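Local coordinates for segregation protein (Thermus thermophilus, PDB 2BEJ), which hydrolyses ATP and binds double-stranded DNA cooperatively in an ATP-dependent way, forming nucleoprotein filaments, and probably takes part in chromosome partitioning, at residues 23-28 / 219-224; 140-145 / 175-180; 204-209 / 232-237. All coordinates share one frame; numbering follows the deposited sequence.

From the N terminus, the chain first passes through 23-28, on the helix that follows the P-loop, and contact 1 stays open for 190 residues. Within that span contact 2 opens at 140-145 and closes at 175-180, completing a beta-alpha-beta crossover at the edge of the sheet. Contact 3 then opens at 204-209 before contact 1 closes at 219-224, and closes itself at 232-237, so contacts 1 and 3 cross while contacts 2 and 3 run in series. Thr23 meets Leu175 and Tyr235, and Val176 and Tyr179 hydrogen-bond to the 204-209 backbone. Together they tie the P-loop helix, the sheet edge and the C-terminal helix around the ADP.

Contact 1: 23-28 / 219-224; sequences TAINLA and GKTIAQ
The hydroxyl OG1 of Thr221, a residue that packs on Ile25 and Asn26, is gripped by three groups: Gln224 N at 3.3 Å, Ala223 N through a weak, bent bond, and Asp78 OD1. In return, Gln224 OE1 accepts from Thr221 N in the carbonyl plane, on a lone pair, at 2.9 Å. This reciprocal pair is a capping box, and it closes the N terminus of the short helix 222-225. The next amide, Ile222 N, is satisfied from across the contact: it donates almost straight (170°) to Asn26 OD1 at 2.9 Å, tilted somewhat out of the amide's plane. Asn26 stands on helix 20-33, one turn after the ATP-binding Thr22, and its CG lies beside its own backbone N (chi1 -69°), which sends the amide out to meet the helix start. Ile222 CG2 presses on the same amide, 3.6 Å from Asn26 CG. With an alanine in place of Asn26, the Ile222 N-H is likely to lose its acceptor and a gap to open beside Ile222 CG2. One residue earlier on the helix, Ile25 CG2 meets Thr221 CG2 methyl to methyl at 3.6 Å, with Leu53 touching both residues.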
loop_
_atom_site.group_PDB
_atom_site.type_symbol
_atom_site.label_atom_id
_atom_site.label_comp_id
_atom_site.label_asym_id
_atom_site.label_seq_id
_atom_site.Cartn_x
_atom_site.Cartn_y
_atom_site.Cartn_z
ATOM N N THR A 23 15.426 -5.721 -3.140
ATOM C CA THR A 23 14.115 -5.771 -3.788
ATOM C C THR A 23 14.108 -6.867 -4.848
ATOM O O THR A 23 13.143 -7.632 -4.951
ATOM C CB THR A 23 13.714 -4.373 -4.345
ATOM O OG1 THR A 23 13.628 -3.449 -3.249
ATOM C CG2 THR A 23 12.360 -4.417 -5.069
ATOM N N ALA A 24 15.201 -6.956 -5.613
ATOM C CA ALA A 24 15.358 -8.005 -6.623
ATOM C C ALA A 24 15.201 -9.391 -6.005
ATOM O O ALA A 24 14.432 -10.216 -6.500
ATOM C CB ALA A 24 16.733 -7.896 -7.302
ATOM N N ILE A 25 15.954 -9.635 -4.930
ATOM C CA ILE A 25 15.979 -10.930 -4.275
ATOM C C ILE A 25 14.593 -11.265 -3.721
ATOM O O ILE A 25 14.045 -12.343 -3.985
ATOM C CB ILE A 25 17.031 -10.971 -3.143
ATOM C CG1 ILE A 25 18.444 -11.035 -3.727
ATOM C CG2 ILE A 25 16.787 -12.182 -2.210
ATOM C CD1 ILE A 25 19.554 -10.936 -2.690
ATOM N N ASN A 26 14.017 -10.331 -2.974
ATOM C CA ASN A 26 12.778 -10.629 -2.261
ATOM C C ASN A 26 11.511 -10.617 -3.100
ATOM O O ASN A 26 10.600 -11.382 -2.815
ATOM C CB ASN A 26 12.671 -9.807 -0.990
ATOM C CG ASN A 26 13.686 -10.252 0.045
ATOM O OD1 ASN A 26 13.840 -11.455 0.307
ATOM N ND2 ASN A 26 14.404 -9.298 0.621
ATOM N N LEU A 27 11.476 -9.791 -4.142
ATOM C CA LEU A 27 10.445 -9.901 -5.176
ATOM C C LEU A 27 10.460 -11.267 -5.855
ATOM O O LEU A 27 9.413 -11.871 -6.052
ATOM C CB LEU A 27 10.580 -8.809 -6.242
ATOM C CG LEU A 27 9.886 -7.482 -5.988
ATOM C CD1 LEU A 27 9.988 -6.603 -7.229
ATOM C CD2 LEU A 27 8.404 -7.724 -5.566
ATOM N N ALA A 28 11.648 -11.738 -6.226
ATOM C CA ALA A 28 11.795 -13.077 -6.781
ATOM C C ALA A 28 11.237 -14.119 -5.821
ATOM O O ALA A 28 10.433 -14.961 -6.223
ATOM C CB ALA A 28 13.260 -13.362 -7.109
ATOM N N GLY A 219 22.825 -15.618 3.320
ATOM C CA GLY A 219 22.563 -16.134 1.974
ATOM C C GLY A 219 21.127 -16.588 1.750
ATOM O O GLY A 219 20.868 -17.474 0.933
ATOM N N LYS A 220 20.191 -15.983 2.476
ATOM C CA LYS A 220 18.780 -16.351 2.372
ATOM C C LYS A 220 17.881 -15.155 2.075
ATOM O O LYS A 220 18.177 -14.034 2.484
ATOM C CB LYS A 220 18.311 -17.050 3.648
ATOM C CG LYS A 220 18.928 -18.421 3.857
ATOM C CD LYS A 220 18.384 -19.087 5.098
ATOM C CE LYS A 220 19.078 -20.424 5.342
ATOM N NZ LYS A 220 18.322 -21.240 6.345
ATOM N N THR A 221 16.786 -15.412 1.356
ATOM C CA THR A 221 15.730 -14.425 1.152
ATOM C C THR A 221 15.018 -14.212 2.481
ATOM O O THR A 221 15.116 -15.053 3.382
ATOM C CB THR A 221 14.686 -14.901 0.108
ATOM O OG1 THR A 221 13.900 -15.966 0.659
ATOM C CG2 THR A 221 15.371 -15.382 -1.176
ATOM N N ILE A 222 14.287 -13.103 2.601
ATOM C CA ILE A 222 13.577 -12.799 3.840
ATOM C C ILE A 222 12.495 -13.840 4.110
ATOM O O ILE A 222 12.099 -14.048 5.257
ATOM C CB ILE A 222 13.005 -11.333 3.857
ATOM C CG1 ILE A 222 12.756 -10.846 5.291
ATOM C CG2 ILE A 222 11.747 -11.202 2.977
ATOM C CD1 ILE A 222 14.016 -10.815 6.172
ATOM N N ALA A 223 12.035 -14.509 3.055
ATOM C CA ALA A 223 11.021 -15.549 3.192
ATOM C C ALA A 223 11.599 -16.797 3.854
ATOM O O ALA A 223 10.896 -17.505 4.570
ATOM C CB ALA A 223 10.420 -15.889 1.845
ATOM N N GLN A 224 12.881 -17.058 3.594
ATOM C CA GLN A 224 13.623 -18.128 4.258
ATOM C C GLN A 224 14.097 -17.685 5.643
ATOM O O GLN A 224 13.951 -18.420 6.620
ATOM C CB GLN A 224 14.839 -18.529 3.428
ATOM C CG GLN A 224 14.548 -19.026 2.026
ATOM C CD GLN A 224 15.824 -19.243 1.223
ATOM O OE1 GLN A 224 16.505 -18.289 0.841
ATOM N NE2 GLN A 224 16.152 -20.506 0.964
#

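Contact 2: 140-145 / 175-180; sequences PVQAEY and LVTMYD. With ADP (adenosine-5'-diphosphate), chain B.
Val141, Gln142 and Thr177 each bury more surface than any other residue in the contact between two parallel strands, 136-142 and 170-177, which with helix 147-164 form a beta-alpha-beta crossover in the P-loop NTPase sheet. Val141 gives the pairing its register: its N donates to Leu175 O at 2.8 Å, and its O accepts from Thr177 N at 2.9 Å in a nearly straight bond (171°). Both bonds thus bracket Val176, as expected for parallel strands. The Val141 side chain stands on the same side of the sheet as that of Val176 and packs on Ala147 and Val151 of the connecting helix. On the other side, Pro140 and Leu175 face helix 20-33.

Thr177 links the strand to the P-loop: its OG1, held between its own backbone N and carbonyl carbon (chi1 63°), is hydrogen-bonded to Val18 O, while CG2 rests on Pro140 CB at 3.9 Å. Gln142 points away from the neighbouring strand at its base, but a bend at chi2 (91°) brings OE1 back to within 3.8 Å of Met178 CE. Next along the chain, Ala143 CB packs on Val176 CG1 at 3.7 Å. Met178 in turn lies over the adenine of the bound ADP, its CG 3.4 Å from ADP C5.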
loop_
_atom_site.group_PDB
_atom_site.type_symbol
_atom_site.label_atom_id
_atom_site.label_comp_id
_atom_site.label_asym_id
_atom_site.label_seq_id
_atom_site.Cartn_x
_atom_site.Cartn_y
_atom_site.Cartn_z
ATOM N N PRO A 140 13.949 1.828 -6.636
ATOM C CA PRO A 140 13.973 1.950 -5.177
ATOM C C PRO A 140 14.570 3.290 -4.740
ATOM O O PRO A 140 15.578 3.728 -5.301
ATOM C CB PRO A 140 14.885 0.796 -4.721
ATOM C CG PRO A 140 15.198 -0.017 -5.957
ATOM C CD PRO A 140 14.947 0.865 -7.140
ATOM N N VAL A 141 13.953 3.930 -3.752
ATOM C CA VAL A 141 14.469 5.174 -3.190
ATOM C C VAL A 141 14.274 5.171 -1.677
ATOM O O VAL A 141 13.274 4.640 -1.189
ATOM C CB VAL A 141 13.782 6.444 -3.804
ATOM C CG1 VAL A 141 13.964 6.491 -5.296
ATOM C CG2 VAL A 141 12.296 6.503 -3.473
ATOM N N GLN A 142 15.223 5.749 -0.938
ATOM C CA GLN A 142 15.007 6.032 0.481
ATOM C C GLN A 142 14.051 7.187 0.610
ATOM O O GLN A 142 14.056 8.089 -0.225
ATOM C CB GLN A 142 16.300 6.447 1.187
ATOM C CG GLN A 142 17.064 5.328 1.832
ATOM C CD GLN A 142 18.064 4.741 0.888
ATOM O OE1 GLN A 142 17.688 4.054 -0.052
ATOM N NE2 GLN A 142 19.354 5.031 1.108
ATOM N N ALA A 143 13.245 7.176 1.666
ATOM C CA ALA A 143 12.436 8.333 2.005
ATOM C C ALA A 143 13.333 9.396 2.647
ATOM O O ALA A 143 13.212 9.696 3.835
ATOM C CB ALA A 143 11.291 7.945 2.930
ATOM N N GLU A 144 14.238 9.945 1.837
ATOM C CA GLU A 144 15.172 11.002 2.232
ATOM C C GLU A 144 15.126 12.088 1.165
ATOM O O GLU A 144 14.782 11.809 0.022
ATOM C CB GLU A 144 16.580 10.425 2.389
ATOM C CG GLU A 144 16.706 9.488 3.602
ATOM C CD GLU A 144 17.944 8.599 3.578
ATOM O OE1 GLU A 144 17.909 7.525 4.227
ATOM O OE2 GLU A 144 18.950 8.965 2.927
ATOM N N TYR A 145 15.449 13.329 1.526
ATOM C CA TYR A 145 15.173 14.458 0.616
ATOM C C TYR A 145 15.827 14.460 -0.771
ATOM O O TYR A 145 15.229 14.952 -1.735
ATOM C CB TYR A 145 15.280 15.817 1.318
ATOM C CG TYR A 145 13.903 16.351 1.621
ATOM C CD1 TYR A 145 13.252 16.019 2.806
ATOM C CD2 TYR A 145 13.220 17.135 0.688
ATOM C CE1 TYR A 145 11.959 16.478 3.071
ATOM C CE2 TYR A 145 11.931 17.605 0.944
ATOM C CZ TYR A 145 11.306 17.274 2.139
ATOM O OH TYR A 145 10.032 17.736 2.402
ATOM N N LEU A 175 9.619 2.753 -5.661
ATOM C CA LEU A 175 9.433 2.035 -4.419
ATOM C C LEU A 175 10.178 2.706 -3.266
ATOM O O LEU A 175 11.404 2.817 -3.307
ATOM C CB LEU A 175 9.947 0.609 -4.579
ATOM C CG LEU A 175 9.943 -0.259 -3.319
ATOM C CD1 LEU A 175 8.504 -0.643 -2.917
ATOM C CD2 LEU A 175 10.806 -1.499 -3.542
ATOM N N VAL A 176 9.446 3.121 -2.232
ATOM C CA VAL A 176 10.077 3.655 -1.021
ATOM C C VAL A 176 10.588 2.480 -0.182
ATOM O O VAL A 176 9.813 1.612 0.222
ATOM C CB VAL A 176 9.099 4.540 -0.206
ATOM C CG1 VAL A 176 9.795 5.140 1.019
ATOM C CG2 VAL A 176 8.490 5.634 -1.084
ATOM N N THR A 177 11.902 2.446 0.037
ATOM C CA THR A 177 12.569 1.383 0.778
ATOM C C THR A 177 13.239 1.946 2.031
ATOM O O THR A 177 13.456 3.153 2.126
ATOM C CB THR A 177 13.689 0.683 -0.069
ATOM O OG1 THR A 177 14.719 1.631 -0.390
ATOM C CG2 THR A 177 13.131 0.110 -1.346
ATOM N N MET A 178 13.566 1.063 2.974
ATOM C CA MET A 178 14.244 1.431 4.232
ATOM C C MET A 178 13.552 2.597 4.935
ATOM O O MET A 178 14.203 3.510 5.449
ATOM C CB MET A 178 15.717 1.766 3.991
ATOM C CG MET A 178 16.450 0.705 3.245
ATOM S SD MET A 178 18.168 1.136 3.021
ATOM C CE MET A 178 18.390 0.591 1.341
ATOM N N TYR A 179 12.222 2.549 4.948
ATOM C CA TYR A 179 11.415 3.564 5.589
ATOM C C TYR A 179 11.628 3.418 7.091
ATOM O O TYR A 179 11.267 2.397 7.680
ATOM C CB TYR A 179 9.946 3.347 5.191
ATOM C CG TYR A 179 8.926 4.300 5.805
ATOM C CD1 TYR A 179 8.351 5.314 5.046
ATOM C CD2 TYR A 179 8.512 4.155 7.126
ATOM C CE1 TYR A 179 7.373 6.165 5.592
ATOM C CE2 TYR A 179 7.560 5.003 7.685
ATOM C CZ TYR A 179 6.992 6.006 6.913
ATOM O OH TYR A 179 6.042 6.845 7.465
ATOM N N ASP A 180 12.247 4.428 7.695
ATOM C CA ASP A 180 12.572 4.408 9.120
ATOM C C ASP A 180 11.359 4.872 9.916
ATOM O O ASP A 180 10.989 6.042 9.881
ATOM C CB ASP A 180 13.801 5.290 9.412
ATOM C CG ASP A 180 14.445 4.985 10.766
ATOM O OD1 ASP A 180 13.736 4.845 11.775
ATOM O OD2 ASP A 180 15.690 4.899 10.827
HETATM P PB ADP B . 21.588 -1.548 -3.666
HETATM O O1B ADP B . 21.545 -2.911 -4.296
HETATM O O2B ADP B . 20.605 -0.559 -4.243
HETATM O O3B ADP B . 22.989 -0.997 -3.563
HETATM P PA ADP B . 21.039 -3.158 -1.343
HETATM O O1A ADP B . 22.221 -4.033 -1.689
HETATM O O2A ADP B . 19.676 -3.764 -1.559
HETATM O O3A ADP B . 21.131 -1.744 -2.131
HETATM O "O5'" ADP B . 21.121 -2.664 0.163
HETATM C "C5'" ADP B . 22.297 -2.071 0.715
HETATM C "C4'" ADP B . 22.375 -2.500 2.177
HETATM O "O4'" ADP B . 21.220 -2.024 2.888
HETATM C "C3'" ADP B . 22.363 -4.016 2.284
HETATM O "O3'" ADP B . 23.209 -4.426 3.364
HETATM C "C2'" ADP B . 20.938 -4.353 2.655
HETATM O "O2'" ADP B . 20.879 -5.560 3.417
HETATM C "C1'" ADP B . 20.473 -3.128 3.429
HETATM N N9 ADP B . 19.004 -2.942 3.277
HETATM C C8 ADP B . 18.308 -2.893 2.120
HETATM N N7 ADP B . 16.982 -2.723 2.350
HETATM C C5 ADP B . 16.812 -2.654 3.682
HETATM C C6 ADP B . 15.670 -2.468 4.613
HETATM N N6 ADP B . 14.405 -2.320 4.154
HETATM N N1 ADP B . 15.930 -2.456 5.940
HETATM C C2 ADP B . 17.182 -2.594 6.426
HETATM N N3 ADP B . 18.264 -2.761 5.641
HETATM C C4 ADP B . 18.149 -2.795 4.287
HETATM O O HOH W 1 13.119 5.318 3.285
#

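Contact 3: 204-209 / 232-237; sequences TVIPRN and AHAYRR. With ADP (adenosine-5'-diphosphate), chain B.
Ile206 and Tyr235 cross at about a right angle, the isoleucine laid over one face of the phenol ring. Its CG1, beside the backbone N (chi1 -49°), carries CD1 over the ring centre, 3.6 Å from the centroid of the Tyr235 ring and only 11° off the normal, a clear CH-pi contact. This leaves CG2 anti to that N, and it lies past the rim near Tyr235 CE2, at 3.5 Å. The phenol oxygen is bonded to Thr23 OG1 of helix 20-33, which fixes the far end of the ring. Beside this stack, Ala234 CB is wedged against Pro207 CD at 3.7 Å. At the other end Thr204 crosses Arg237 at a slant: Thr204 OG1, hydrogen-bonded to Glu241, comes alongside Arg237 CG (3.5 Å), and CG2 approaches Ala234 O. The guanidinium of Arg237 goes on to a salt bridge with Glu190 of the second subunit. Helix 230-248 thereby backs the loop whose main chain reads the base: ADP N6 donates nearly straight (176°) to Pro207 O at 2.8 Å, and Asn209 N donates to ADP N1 at 3.1 Å, a backbone-made adenine-binding site.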
loop_
_atom_site.group_PDB
_atom_site.type_symbol
_atom_site.label_atom_id
_atom_site.label_comp_id
_atom_site.label_asym_id
_atom_site.label_seq_id
_atom_site.Cartn_x
_atom_site.Cartn_y
_atom_site.Cartn_z
ATOM N N THR A 204 2.787 0.068 -1.464
ATOM C CA THR A 204 3.588 -0.744 -0.557
ATOM C C THR A 204 4.958 -0.072 -0.360
ATOM O O THR A 204 5.629 0.306 -1.326
ATOM C CB THR A 204 3.776 -2.159 -1.109
ATOM O OG1 THR A 204 2.493 -2.712 -1.437
ATOM C CG2 THR A 204 4.450 -3.052 -0.074
ATOM N N VAL A 205 5.331 0.074 0.907
ATOM C CA VAL A 205 6.556 0.721 1.334
ATOM C C VAL A 205 7.328 -0.307 2.171
ATOM O O VAL A 205 6.736 -1.015 2.989
ATOM C CB VAL A 205 6.221 1.965 2.194
ATOM C CG1 VAL A 205 7.468 2.548 2.813
ATOM C CG2 VAL A 205 5.512 3.021 1.346
ATOM N N ILE A 206 8.636 -0.395 1.948
ATOM C CA ILE A 206 9.469 -1.377 2.622
ATOM C C ILE A 206 10.097 -0.749 3.878
ATOM O O ILE A 206 10.873 0.200 3.771
ATOM C CB ILE A 206 10.598 -1.932 1.678
ATOM C CG1 ILE A 206 10.035 -2.374 0.312
ATOM C CG2 ILE A 206 11.413 -3.020 2.388
ATOM C CD1 ILE A 206 9.030 -3.519 0.356
ATOM N N PRO A 207 9.773 -1.294 5.065
ATOM C CA PRO A 207 10.302 -0.770 6.322
ATOM C C PRO A 207 11.786 -1.062 6.459
ATOM O O PRO A 207 12.266 -2.103 5.998
ATOM C CB PRO A 207 9.520 -1.552 7.390
ATOM C CG PRO A 207 9.159 -2.850 6.701
ATOM C CD PRO A 207 8.908 -2.474 5.271
ATOM N N ARG A 208 12.513 -0.130 7.061
ATOM C CA ARG A 208 13.851 -0.433 7.553
ATOM C C ARG A 208 13.662 -1.426 8.695
ATOM O O ARG A 208 12.934 -1.154 9.661
ATOM C CB ARG A 208 14.587 0.828 8.022
ATOM C CG ARG A 208 16.037 0.575 8.493
ATOM C CD ARG A 208 16.930 1.803 8.307
ATOM N NE ARG A 208 18.342 1.437 8.138
ATOM C CZ ARG A 208 18.996 1.418 6.972
ATOM N NH1 ARG A 208 18.384 1.756 5.841
ATOM N NH2 ARG A 208 20.281 1.066 6.930
ATOM N N ASN A 209 14.308 -2.583 8.563
ATOM C CA ASN A 209 14.166 -3.668 9.514
ATOM C C ASN A 209 15.439 -4.517 9.551
ATOM O O ASN A 209 15.975 -4.898 8.509
ATOM C CB ASN A 209 12.943 -4.514 9.153
ATOM C CG ASN A 209 12.690 -5.630 10.141
ATOM O OD1 ASN A 209 13.069 -6.773 9.898
ATOM N ND2 ASN A 209 12.054 -5.306 11.264
ATOM N N ALA A 232 9.158 -9.056 5.353
ATOM C CA ALA A 232 8.605 -10.192 4.638
ATOM C C ALA A 232 7.168 -9.900 4.196
ATOM O O ALA A 232 6.837 -10.072 3.023
ATOM C CB ALA A 232 8.679 -11.470 5.515
ATOM N N HIS A 233 6.336 -9.426 5.128
ATOM C CA HIS A 233 4.965 -9.032 4.825
ATOM C C HIS A 233 4.933 -7.947 3.731
ATOM O O HIS A 233 4.100 -7.990 2.832
ATOM C CB HIS A 233 4.240 -8.508 6.074
ATOM C CG HIS A 233 4.138 -9.497 7.202
ATOM N ND1 HIS A 233 3.336 -10.618 7.151
ATOM C CD2 HIS A 233 4.700 -9.498 8.435
ATOM C CE1 HIS A 233 3.426 -11.278 8.291
ATOM N NE2 HIS A 233 4.248 -10.620 9.088
ATOM N N ALA A 234 5.840 -6.980 3.812
ATOM C CA ALA A 234 5.908 -5.897 2.821
ATOM C C ALA A 234 6.273 -6.383 1.416
ATOM O O ALA A 234 5.624 -6.010 0.439
ATOM C CB ALA A 234 6.880 -4.783 3.293
ATOM N N TYR A 235 7.320 -7.198 1.308
ATOM C CA TYR A 235 7.753 -7.732 0.006
ATOM C C TYR A 235 6.748 -8.683 -0.636
ATOM O O TYR A 235 6.652 -8.747 -1.866
ATOM C CB TYR A 235 9.154 -8.356 0.073
ATOM C CG TYR A 235 10.244 -7.310 -0.130
ATOM C CD1 TYR A 235 10.342 -6.609 -1.328
ATOM C CD2 TYR A 235 11.150 -7.011 0.890
ATOM C CE1 TYR A 235 11.332 -5.625 -1.514
ATOM C CE2 TYR A 235 12.140 -6.041 0.718
ATOM C CZ TYR A 235 12.219 -5.345 -0.487
ATOM O OH TYR A 235 13.187 -4.386 -0.658
ATOM N N ARG A 236 6.008 -9.415 0.195
ATOM C CA ARG A 236 4.918 -10.264 -0.279
ATOM C C ARG A 236 3.792 -9.409 -0.895
ATOM O O ARG A 236 3.277 -9.728 -1.963
ATOM C CB ARG A 236 4.392 -11.137 0.872
ATOM C CG ARG A 236 3.022 -11.808 0.636
ATOM C CD ARG A 236 3.164 -13.233 0.131
ATOM N NE ARG A 236 1.886 -13.891 -0.181
ATOM C CZ ARG A 236 1.369 -14.923 0.484
ATOM N NH1 ARG A 236 2.002 -15.444 1.535
ATOM N NH2 ARG A 236 0.211 -15.452 0.096
ATOM N N ARG A 237 3.423 -8.324 -0.211
ATOM C CA ARG A 237 2.418 -7.405 -0.710
ATOM C C ARG A 237 2.939 -6.651 -1.942
ATOM O O ARG A 237 2.199 -6.415 -2.891
ATOM C CB ARG A 237 2.010 -6.451 0.412
ATOM C CG ARG A 237 0.910 -5.450 0.078
ATOM C CD ARG A 237 0.471 -4.684 1.348
ATOM N NE ARG A 237 0.194 -5.593 2.471
ATOM C CZ ARG A 237 0.865 -5.600 3.628
ATOM N NH1 ARG A 237 1.845 -4.728 3.859
ATOM N NH2 ARG A 237 0.549 -6.485 4.565
HETATM P PB ADP B . 21.588 -1.548 -3.666
HETATM O O1B ADP B . 21.545 -2.911 -4.296
HETATM O O2B ADP B . 20.605 -0.559 -4.243
HETATM O O3B ADP B . 22.989 -0.997 -3.563
HETATM P PA ADP B . 21.039 -3.158 -1.343
HETATM O O1A ADP B . 22.221 -4.033 -1.689
HETATM O O2A ADP B . 19.676 -3.764 -1.559
HETATM O O3A ADP B . 21.131 -1.744 -2.131
HETATM O "O5'" ADP B . 21.121 -2.664 0.163
HETATM C "C5'" ADP B . 22.297 -2.071 0.715
HETATM C "C4'" ADP B . 22.375 -2.500 2.177
HETATM O "O4'" ADP B . 21.220 -2.024 2.888
HETATM C "C3'" ADP B . 22.363 -4.016 2.284
HETATM O "O3'" ADP B . 23.209 -4.426 3.364
HETATM C "C2'" ADP B . 20.938 -4.353 2.655
HETATM O "O2'" ADP B . 20.879 -5.560 3.417
HETATM C "C1'" ADP B . 20.473 -3.128 3.429
HETATM N N9 ADP B . 19.004 -2.942 3.277
HETATM C C8 ADP B . 18.308 -2.893 2.120
HETATM N N7 ADP B . 16.982 -2.723 2.350
HETATM C C5 ADP B . 16.812 -2.654 3.682
HETATM C C6 ADP B . 15.670 -2.468 4.613
HETATM N N6 ADP B . 14.405 -2.320 4.154
HETATM N N1 ADP B . 15.930 -2.456 5.940
HETATM C C2 ADP B . 17.182 -2.594 6.426
HETATM N N3 ADP B . 18.264 -2.761 5.641
HETATM C C4 ADP B . 18.149 -2.795 4.287
#